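Local coordinates for uncharacterized protein (Pyrococcus furiosus, PDB 4XM0) that is uncharacterized but probably acts as a zinc-dependent deacetylase of the GlcNAc-PI de-N-acetylase family, removing acetyl groups from N-acetylated amino sugars, at residues T112-S117 with H148-R153; P39-C44 with C66-Y71; L207-I212 with P229-V234. All coordinates share one frame; numbering follows the deposited sequence.

Contact 1: T112-S117 with H148-R153; sequences TELPYS and HPDHRR. With ZN (zinc ion), chain G.
R153 reaches from the first turn of helix 149-165 along the loop 112-117 and ties down the carbonyl of L114. Its CB lies beside the Y116 ring, 4.2 Å from CD1. CG comes next, 3.9 Å from Y116 CB and at a slant to the ring. CD turns to the loop backbone, 3.3 Å from L114 O, and NE passes 3.6 Å from Y116 CB, which lies over one face of the guanidinium. At the tip, NH1 donates to L114 O across 2.8 Å, close to the guanidinium plane, though the donor stands tilted from the plane of the carbonyl. The chain is extended from CG to NE, which is what carries the guanidinium all the way to the loop. CG of Y116, anti to its backbone N (chi1 -178°), swings the ring across the R153 chain at a slant, its plane 35° from that of the guanidinium.

Nearer the start of the loop, D150 takes the N-H groups of T112 and L114, one with each carboxylate oxygen, and L114 is thus held through both its N-H and its C=O. OD2 takes T112 N on its syn side at 2.8 Å, and OD1 accepts from L114 N at 3.2 Å, 28° out of the carboxylate plane. H148 NE2 adds a weak bond to OD2, and H40 NE2 adds another; the carboxylate fastens the loop and probably helps to orient H148 and the zinc ligand H40. H151 NE2 binds the zinc at 2.3 Å; H148 to H151 form an HPDH sequence, consistent with the second zinc-site motif of this family.

The loop runs from strand 101-109 to helix 118-130 across the start of helix 149-165, with L114 also packing on M67, T68 and Y109.

Contact 2: P39-C44 with C66-Y71; sequences PHPDDC and CMTDGY. With ZN (zinc ion), chain G.
P39 O accepts two bonds from T68. The hydroxyl OG1 donates across 2.9 Å, tilted 19° from the carbonyl plane, and the backbone N adds a weak bond at 3.0 Å. OG1 sits between the backbone N and the carbonyl carbon of T68 (chi1 70°), a torsion that brings it both to P39 O and alongside H40, whose CD2 is 3.4 Å away. A valine in place of T68 would probably leave P39 O with the weak N-H alone from this segment and the P39-H40 link less firmly placed beside the zinc.

Apolar contacts add to this. C66 SG lies against the ring of P41, 3.4 Å from CD, while selenomethionine M67 lays CB and CG beside P39 and then bends away.

Metal ligation belongs to 39-44 itself. H40 ND1 binds the zinc at 2.0 Å and D43 OD2 at 2.3 Å, with H151 as a further ligand; D43 OD2 also accepts H40 N on its anti lone pair. A type II turn from H40 to D43 folds the two ligands onto one ion, consistent with the HPDD zinc motif of this family.

The ligand loop joins strand 33-38 to helix 43-57 in a beta-alpha-beta unit, held at its start against residues 66-68 beside it, with W106 of strand 101-109 packed on P41 and C66.

Contact 3: L207-I212 with P229-V234; sequences LKLKAI and PFLRTV
Helix 208-212 and helix 229-234, which meet through L209, I212 and L231, run at 133° to one another, between crossed and antiparallel. Their short axes stay 12.3 Å apart at closest, and the nearest CA atoms, those of L209 and L231, are 8.7 Å apart. At that separation the backbones do not touch, and side chains alone span the gap. The second helix is kinked around P229 and F230, whose backbone nitrogens make no bond to the preceding turn.

L231 touches K208, L209 and I212. Its CD1 meets I212 CD1 at 3.7 Å, the two methyl ends meeting head-on. L209 instead runs alongside L231 the other way, with CD2 4.1 Å from L231 CD1. The other methyl of L231, CD2, meets only the last atoms of K208, CE and NZ, with NZ at 3.6 Å; the extended lysine passes it at a slant on its way to a salt bridge with E248.

R232 crosses L209 at about a right angle. Its chain bends at chi2 (-105°), which brings NH2 to 3.4 Å from L209 CD1. The leucine methyl meets the guanidinium at a slant, and that group is held by a salt bridge to E206, the residue before L207, and by a hydrogen bond to Y246.

W224 also packs on L209 and I212. Here two helices after the parallel sheet pack through a small apolar seam bordered by charged groups, a helix-helix contact that joins 208-213 to 224-240, while I212, against A45 and I46 of helix 43-57, ties the pair to the Rossmann-like core.

Overall arrangement
Contacts 1 and 2 share one zinc ion and touch, their centres 11 Å apart: 39-44 supplies two ligands and 148-153 the third, and the two contacts also meet through D150 and H40. Together they build what is probably the catalytic metal site, beside the parallel sheet and within the deacetylase-family part of the chain. Contact 3 follows later in the chain and touches neither. Its centre is about 17 Å from that of contact 2 and about 25 Å from that of contact 1, but the I212 side chain comes within about 11 Å of a zinc. Helix 43-57, which starts with ligand D43, links the metal site to I212.

Contact 1: T112-S117 with H148-R153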
loop_
_atom_site.group_PDB
_atom_site.type_symbol
_atom_site.label_atom_id
_atom_site.label_comp_id
_atom_site.label_asym_id
_atom_site.label_seq_id
_atom_site.Cartn_x
_atom_site.Cartn_y
_atom_site.Cartn_z
ATOM N N THR A 112 -0.517 -10.791 -13.658
ATOM C CA THR A 112 -0.943 -11.213 -12.285
ATOM C C THR A 112 -0.632 -10.182 -11.177
ATOM O O THR A 112 -0.783 -10.471 -9.998
ATOM C CB THR A 112 -0.410 -12.595 -11.876
ATOM O OG1 THR A 112 1.023 -12.561 -11.761
ATOM C CG2 THR A 112 -0.836 -13.676 -12.876
ATOM N N GLU A 113 -0.224 -8.978 -11.574
ATOM C CA GLU A 113 0.206 -7.936 -10.660
ATOM C C GLU A 113 -0.390 -6.601 -11.094
ATOM O O GLU A 113 0.087 -5.551 -10.697
ATOM C CB GLU A 113 1.744 -7.852 -10.613
ATOM C CG GLU A 113 2.407 -9.054 -9.920
ATOM C CD GLU A 113 3.957 -9.107 -10.000
ATOM O OE1 GLU A 113 4.626 -8.063 -10.206
ATOM O OE2 GLU A 113 4.510 -10.224 -9.821
ATOM N N LEU A 114 -1.440 -6.634 -11.902
ATOM C CA LEU A 114 -2.079 -5.388 -12.292
ATOM C C LEU A 114 -2.721 -4.727 -11.052
ATOM O O LEU A 114 -3.657 -5.283 -10.472
ATOM C CB LEU A 114 -3.090 -5.605 -13.422
ATOM C CG LEU A 114 -3.891 -4.374 -13.893
ATOM C CD1 LEU A 114 -2.998 -3.180 -14.443
ATOM C CD2 LEU A 114 -4.986 -4.745 -14.916
ATOM N N PRO A 115 -2.207 -3.553 -10.625
ATOM C CA PRO A 115 -2.744 -2.943 -9.414
ATOM C C PRO A 115 -4.180 -2.506 -9.619
ATOM O O PRO A 115 -4.590 -2.346 -10.766
ATOM C CB PRO A 115 -1.849 -1.695 -9.207
ATOM C CG PRO A 115 -0.592 -1.989 -9.974
ATOM C CD PRO A 115 -1.116 -2.738 -11.193
ATOM N N TYR A 116 -4.938 -2.338 -8.534
ATOM C CA TYR A 116 -6.189 -1.609 -8.621
ATOM C C TYR A 116 -6.087 -0.243 -7.875
ATOM O O TYR A 116 -6.545 -0.073 -6.718
ATOM C CB TYR A 116 -7.351 -2.483 -8.162
ATOM C CG TYR A 116 -8.703 -1.824 -8.250
ATOM C CD1 TYR A 116 -9.467 -1.855 -9.424
ATOM C CD2 TYR A 116 -9.216 -1.167 -7.171
ATOM C CE1 TYR A 116 -10.707 -1.240 -9.489
ATOM C CE2 TYR A 116 -10.449 -0.518 -7.236
ATOM C CZ TYR A 116 -11.194 -0.570 -8.364
ATOM O OH TYR A 116 -12.422 0.073 -8.328
ATOM N N SER A 117 -5.507 0.743 -8.565
ATOM C CA SER A 117 -5.163 2.016 -7.926
ATOM C C SER A 117 -5.454 3.198 -8.797
ATOM O O SER A 117 -5.885 3.064 -9.912
ATOM C CB SER A 117 -3.678 2.068 -7.533
ATOM O OG SER A 117 -2.819 2.085 -8.682
ATOM N N HIS A 148 -9.533 -14.372 -12.766
ATOM C CA HIS A 148 -8.303 -13.621 -12.972
ATOM C C HIS A 148 -8.395 -12.132 -12.572
ATOM O O HIS A 148 -9.072 -11.326 -13.259
ATOM C CB HIS A 148 -7.808 -13.731 -14.411
ATOM C CG HIS A 148 -6.343 -13.470 -14.547
ATOM N ND1 HIS A 148 -5.553 -14.124 -15.463
ATOM C CD2 HIS A 148 -5.516 -12.651 -13.853
ATOM C CE1 HIS A 148 -4.305 -13.706 -15.344
ATOM N NE2 HIS A 148 -4.257 -12.809 -14.377
ATOM N N PRO A 149 -7.695 -11.754 -11.481
ATOM C CA PRO A 149 -7.701 -10.386 -11.012
ATOM C C PRO A 149 -7.460 -9.356 -12.116
ATOM O O PRO A 149 -8.060 -8.277 -12.092
ATOM C CB PRO A 149 -6.560 -10.358 -9.978
ATOM C CG PRO A 149 -5.837 -11.620 -10.138
ATOM C CD PRO A 149 -6.835 -12.595 -10.642
ATOM N N ASP A 150 -6.615 -9.691 -13.086
ATOM C CA ASP A 150 -6.289 -8.725 -14.128
ATOM C C ASP A 150 -7.497 -8.440 -14.985
ATOM O O ASP A 150 -7.670 -7.332 -15.479
ATOM C CB ASP A 150 -5.136 -9.199 -15.005
ATOM C CG ASP A 150 -3.794 -9.231 -14.268
ATOM O OD1 ASP A 150 -3.639 -8.584 -13.193
ATOM O OD2 ASP A 150 -2.874 -9.911 -14.789
ATOM N N HIS A 151 -8.348 -9.438 -15.158
ATOM C CA HIS A 151 -9.509 -9.227 -15.993
ATOM C C HIS A 151 -10.473 -8.378 -15.270
ATOM O O HIS A 151 -10.953 -7.387 -15.834
ATOM C CB HIS A 151 -10.129 -10.536 -16.459
ATOM C CG HIS A 151 -9.470 -11.074 -17.686
ATOM N ND1 HIS A 151 -10.177 -11.557 -18.764
ATOM C CD2 HIS A 151 -8.164 -11.128 -18.036
ATOM C CE1 HIS A 151 -9.331 -11.916 -19.713
ATOM N NE2 HIS A 151 -8.104 -11.663 -19.297
ATOM N N ARG A 152 -10.695 -8.738 -14.001
ATOM C CA ARG A 152 -11.658 -8.065 -13.139
ATOM C C ARG A 152 -11.295 -6.579 -13.079
ATOM O O ARG A 152 -12.029 -5.712 -13.577
ATOM C CB ARG A 152 -11.655 -8.711 -11.754
ATOM C CG ARG A 152 -12.299 -10.114 -11.669
ATOM C CD ARG A 152 -12.663 -10.519 -10.203
ATOM N NE ARG A 152 -11.480 -10.672 -9.347
ATOM C CZ ARG A 152 -10.907 -11.828 -8.995
ATOM N NH1 ARG A 152 -11.410 -12.994 -9.382
ATOM N NH2 ARG A 152 -9.825 -11.818 -8.225
ATOM N N ARG A 153 -10.120 -6.307 -12.526
ATOM C CA ARG A 153 -9.560 -4.958 -12.463
ATOM C C ARG A 153 -9.526 -4.147 -13.801
ATOM O O ARG A 153 -9.897 -2.970 -13.835
ATOM C CB ARG A 153 -8.182 -5.030 -11.813
ATOM C CG ARG A 153 -8.231 -5.528 -10.383
ATOM C CD ARG A 153 -6.842 -5.807 -9.843
ATOM N NE ARG A 153 -6.902 -6.038 -8.414
ATOM C CZ ARG A 153 -5.861 -6.273 -7.624
ATOM N NH1 ARG A 153 -4.616 -6.319 -8.089
ATOM N NH2 ARG A 153 -6.077 -6.476 -6.347
HETATM ZN ZN ZN G . -6.227 -12.528 -20.263
#

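Contact 2: P39-C44 with C66-Y71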
loop_
_atom_site.group_PDB
_atom_site.type_symbol
_atom_site.label_atom_id
_atom_site.label_comp_id
_atom_site.label_asym_id
_atom_site.label_seq_id
_atom_site.Cartn_x
_atom_site.Cartn_y
_atom_site.Cartn_z
ATOM N N PRO A 39 -6.629 -6.799 -20.865
ATOM C CA PRO A 39 -5.838 -7.022 -19.654
ATOM C C PRO A 39 -4.452 -7.563 -19.960
ATOM O O PRO A 39 -3.463 -7.066 -19.404
ATOM C CB PRO A 39 -6.651 -8.065 -18.883
ATOM C CG PRO A 39 -7.991 -8.061 -19.510
ATOM C CD PRO A 39 -7.789 -7.695 -20.920
ATOM N N HIS A 40 -4.394 -8.580 -20.825
ATOM C CA HIS A 40 -3.135 -9.084 -21.374
ATOM C C HIS A 40 -3.194 -9.133 -22.898
ATOM O O HIS A 40 -4.298 -9.190 -23.471
ATOM C CB HIS A 40 -2.844 -10.497 -20.909
ATOM C CG HIS A 40 -3.464 -10.862 -19.608
ATOM N ND1 HIS A 40 -4.721 -11.419 -19.514
ATOM C CD2 HIS A 40 -2.977 -10.808 -18.350
ATOM C CE1 HIS A 40 -4.981 -11.688 -18.245
ATOM N NE2 HIS A 40 -3.939 -11.328 -17.520
ATOM N N PRO A 41 -2.017 -9.175 -23.560
ATOM C CA PRO A 41 -1.959 -9.268 -25.029
ATOM C C PRO A 41 -2.516 -10.606 -25.557
ATOM O O PRO A 41 -1.965 -11.666 -25.223
ATOM C CB PRO A 41 -0.455 -9.177 -25.338
ATOM C CG PRO A 41 0.248 -9.024 -24.014
ATOM C CD PRO A 41 -0.698 -9.400 -22.944
ATOM N N ASP A 42 -3.583 -10.529 -26.366
ATOM C CA ASP A 42 -4.348 -11.669 -26.939
ATOM C C ASP A 42 -5.805 -11.603 -26.511
ATOM O O ASP A 42 -6.620 -12.443 -26.890
ATOM C CB ASP A 42 -3.770 -13.053 -26.579
ATOM C CG ASP A 42 -4.276 -13.583 -25.230
ATOM O OD1 ASP A 42 -4.978 -14.615 -25.223
ATOM O OD2 ASP A 42 -3.980 -12.969 -24.179
ATOM N N ASP A 43 -6.122 -10.609 -25.694
ATOM C CA ASP A 43 -7.432 -10.537 -25.083
ATOM C C ASP A 43 -8.388 -9.825 -26.007
ATOM O O ASP A 43 -9.563 -10.168 -26.074
ATOM C CB ASP A 43 -7.354 -9.864 -23.710
ATOM C CG ASP A 43 -7.195 -10.870 -22.586
ATOM O OD1 ASP A 43 -8.020 -11.796 -22.555
ATOM O OD2 ASP A 43 -6.263 -10.733 -21.743
ATOM N N CYS A 44 -7.884 -8.831 -26.723
ATOM C CA CYS A 44 -8.676 -8.176 -27.737
ATOM C C CYS A 44 -9.002 -9.167 -28.862
ATOM O O CYS A 44 -10.141 -9.226 -29.325
ATOM C CB CYS A 44 -7.949 -6.945 -28.256
ATOM S SG CYS A 44 -8.365 -5.454 -27.345
ATOM N N CYS A 66 -2.898 -2.292 -23.920
ATOM C CA CYS A 66 -2.644 -3.536 -23.216
ATOM C C CYS A 66 -2.123 -3.299 -21.790
ATOM O O CYS A 66 -0.987 -2.810 -21.577
ATOM C CB CYS A 66 -1.699 -4.449 -23.987
ATOM S SG CYS A 66 -1.611 -6.098 -23.284
HETATM N N MSE A 67 -2.968 -3.687 -20.826
HETATM C CA MSE A 67 -2.734 -3.428 -19.403
HETATM C C MSE A 67 -1.404 -3.965 -18.987
HETATM O O MSE A 67 -0.630 -3.246 -18.342
HETATM C CB MSE A 67 -3.832 -4.016 -18.505
HETATM C CG MSE A 67 -5.229 -3.453 -18.764
HETATM SE SE MSE A 67 -5.368 -1.500 -18.863
HETATM C CE MSE A 67 -4.884 -1.013 -17.056
ATOM N N THR A 68 -1.139 -5.215 -19.364
ATOM C CA THR A 68 0.073 -5.907 -18.911
ATOM C C THR A 68 0.973 -6.369 -20.066
ATOM O O THR A 68 0.813 -5.954 -21.227
ATOM C CB THR A 68 -0.241 -7.124 -17.986
ATOM O OG1 THR A 68 -0.833 -8.179 -18.756
ATOM C CG2 THR A 68 -1.173 -6.733 -16.845
ATOM N N ASP A 69 1.918 -7.236 -19.710
ATOM C CA ASP A 69 2.947 -7.736 -20.594
ATOM C C ASP A 69 2.896 -9.264 -20.704
ATOM O O ASP A 69 3.813 -9.873 -21.256
ATOM C CB ASP A 69 4.310 -7.305 -20.057
ATOM C CG ASP A 69 4.569 -7.788 -18.621
ATOM O OD1 ASP A 69 4.104 -8.899 -18.263
ATOM O OD2 ASP A 69 5.258 -7.064 -17.854
ATOM N N GLY A 70 1.841 -9.878 -20.168
ATOM C CA GLY A 70 1.688 -11.323 -20.184
ATOM C C GLY A 70 2.929 -12.068 -19.737
ATOM O O GLY A 70 3.252 -13.125 -20.276
ATOM N N TYR A 71 3.621 -11.520 -18.742
ATOM C CA TYR A 71 4.906 -12.064 -18.277
ATOM C C TYR A 71 4.792 -13.502 -17.726
ATOM O O TYR A 71 5.788 -14.176 -17.511
ATOM C CB TYR A 71 5.509 -11.073 -17.266
ATOM C CG TYR A 71 6.712 -11.493 -16.433
ATOM C CD1 TYR A 71 7.914 -10.815 -16.538
ATOM C CD2 TYR A 71 6.610 -12.495 -15.478
ATOM C CE1 TYR A 71 9.000 -11.165 -15.763
ATOM C CE2 TYR A 71 7.680 -12.857 -14.707
ATOM C CZ TYR A 71 8.872 -12.193 -14.844
ATOM O OH TYR A 71 9.940 -12.560 -14.045
HETATM ZN ZN ZN G . -6.227 -12.528 -20.263
#

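Contact 3: L207-I212 with P229-V234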
loop_
_atom_site.group_PDB
_atom_site.type_symbol
_atom_site.label_atom_id
_atom_site.label_comp_id
_atom_site.label_asym_id
_atom_site.label_seq_id
_atom_site.Cartn_x
_atom_site.Cartn_y
_atom_site.Cartn_z
ATOM N N LEU A 207 -10.449 -15.672 -39.852
ATOM C CA LEU A 207 -9.357 -14.711 -39.657
ATOM C C LEU A 207 -9.131 -14.458 -38.164
ATOM O O LEU A 207 -8.019 -14.092 -37.760
ATOM C CB LEU A 207 -9.664 -13.388 -40.381
ATOM C CG LEU A 207 -8.744 -12.168 -40.238
ATOM C CD1 LEU A 207 -7.319 -12.492 -40.664
ATOM C CD2 LEU A 207 -9.286 -11.019 -41.047
ATOM N N LYS A 208 -10.185 -14.662 -37.361
ATOM C CA LYS A 208 -10.122 -14.509 -35.897
ATOM C C LYS A 208 -9.173 -15.517 -35.240
ATOM O O LYS A 208 -8.360 -15.131 -34.401
ATOM C CB LYS A 208 -11.516 -14.587 -35.256
ATOM C CG LYS A 208 -11.543 -14.100 -33.817
ATOM C CD LYS A 208 -12.851 -14.394 -33.131
ATOM C CE LYS A 208 -12.753 -14.081 -31.655
ATOM N NZ LYS A 208 -13.938 -14.575 -30.898
ATOM N N LEU A 209 -9.265 -16.789 -35.640
ATOM C CA LEU A 209 -8.391 -17.849 -35.110
ATOM C C LEU A 209 -6.931 -17.691 -35.552
ATOM O O LEU A 209 -6.020 -18.135 -34.853
ATOM C CB LEU A 209 -8.918 -19.243 -35.480
ATOM C CG LEU A 209 -10.375 -19.594 -35.139
ATOM C CD1 LEU A 209 -10.708 -21.018 -35.575
ATOM C CD2 LEU A 209 -10.685 -19.399 -33.654
ATOM N N LYS A 210 -6.716 -17.056 -36.704
ATOM C CA LYS A 210 -5.362 -16.799 -37.221
ATOM C C LYS A 210 -4.733 -15.592 -36.505
ATOM O O LYS A 210 -3.501 -15.462 -36.444
ATOM C CB LYS A 210 -5.397 -16.585 -38.744
ATOM C CG LYS A 210 -4.225 -17.187 -39.509
ATOM C CD LYS A 210 -4.226 -16.703 -40.950
ATOM C CE LYS A 210 -3.245 -17.490 -41.809
ATOM N NZ LYS A 210 -3.400 -17.153 -43.255
ATOM N N ALA A 211 -5.598 -14.713 -35.990
ATOM C CA ALA A 211 -5.203 -13.602 -35.119
ATOM C C ALA A 211 -4.983 -14.112 -33.692
ATOM O O ALA A 211 -4.056 -13.671 -33.004
ATOM C CB ALA A 211 -6.261 -12.491 -35.140
ATOM N N ILE A 212 -5.839 -15.048 -33.274
ATOM C CA ILE A 212 -5.766 -15.688 -31.957
ATOM C C ILE A 212 -4.572 -16.653 -31.863
ATOM O O ILE A 212 -3.765 -16.582 -30.920
ATOM C CB ILE A 212 -7.108 -16.392 -31.603
ATOM C CG1 ILE A 212 -8.187 -15.341 -31.322
ATOM C CG2 ILE A 212 -6.954 -17.327 -30.401
ATOM C CD1 ILE A 212 -9.603 -15.859 -31.402
ATOM N N PRO A 229 -12.241 -26.143 -30.032
ATOM C CA PRO A 229 -13.531 -26.638 -29.555
ATOM C C PRO A 229 -14.168 -25.643 -28.586
ATOM O O PRO A 229 -15.390 -25.468 -28.586
ATOM C CB PRO A 229 -13.157 -27.920 -28.810
ATOM C CG PRO A 229 -11.908 -28.383 -29.469
ATOM C CD PRO A 229 -11.170 -27.147 -29.868
ATOM N N PHE A 230 -13.326 -24.990 -27.786
ATOM C CA PHE A 230 -13.766 -23.974 -26.840
ATOM C C PHE A 230 -14.299 -22.716 -27.536
ATOM O O PHE A 230 -15.476 -22.394 -27.385
ATOM C CB PHE A 230 -12.653 -23.644 -25.839
ATOM C CG PHE A 230 -13.007 -22.553 -24.864
ATOM C CD1 PHE A 230 -13.989 -22.751 -23.901
ATOM C CD2 PHE A 230 -12.347 -21.329 -24.905
ATOM C CE1 PHE A 230 -14.314 -21.748 -22.999
ATOM C CE2 PHE A 230 -12.665 -20.318 -24.010
ATOM C CZ PHE A 230 -13.650 -20.529 -23.052
ATOM N N LEU A 231 -13.451 -22.031 -28.305
ATOM C CA LEU A 231 -13.837 -20.786 -28.990
ATOM C C LEU A 231 -15.086 -20.894 -29.861
ATOM O O LEU A 231 -15.904 -19.967 -29.891
ATOM C CB LEU A 231 -12.679 -20.238 -29.820
ATOM C CG LEU A 231 -11.994 -18.990 -29.254
ATOM C CD1 LEU A 231 -10.497 -18.978 -29.604
ATOM C CD2 LEU A 231 -12.706 -17.695 -29.700
ATOM N N ARG A 232 -15.221 -22.021 -30.563
ATOM C CA ARG A 232 -16.410 -22.311 -31.377
ATOM C C ARG A 232 -17.667 -22.443 -30.506
ATOM O O ARG A 232 -18.755 -22.078 -30.941
ATOM C CB ARG A 232 -16.218 -23.574 -32.239
ATOM C CG ARG A 232 -15.006 -23.552 -33.184
ATOM C CD ARG A 232 -15.361 -23.332 -34.654
ATOM N NE ARG A 232 -14.143 -23.303 -35.471
ATOM C CZ ARG A 232 -14.067 -22.873 -36.731
ATOM N NH1 ARG A 232 -15.144 -22.421 -37.365
ATOM N NH2 ARG A 232 -12.896 -22.891 -37.357
ATOM N N THR A 233 -17.512 -22.955 -29.284
ATOM C CA THR A 233 -18.634 -23.062 -28.349
ATOM C C THR A 233 -19.115 -21.682 -27.897
ATOM O O THR A 233 -20.324 -21.417 -27.881
ATOM C CB THR A 233 -18.279 -23.907 -27.114
ATOM O OG1 THR A 233 -17.629 -25.115 -27.526
ATOM C CG2 THR A 233 -19.535 -24.253 -26.327
ATOM N N VAL A 234 -18.161 -20.816 -27.542
ATOM C CA VAL A 234 -18.448 -19.451 -27.086
ATOM C C VAL A 234 -19.159 -18.652 -28.183
ATOM O O VAL A 234 -20.288 -18.185 -27.986
ATOM C CB VAL A 234 -17.159 -18.683 -26.637
ATOM C CG1 VAL A 234 -17.504 -17.295 -26.100
ATOM C CG2 VAL A 234 -16.395 -19.460 -25.586
#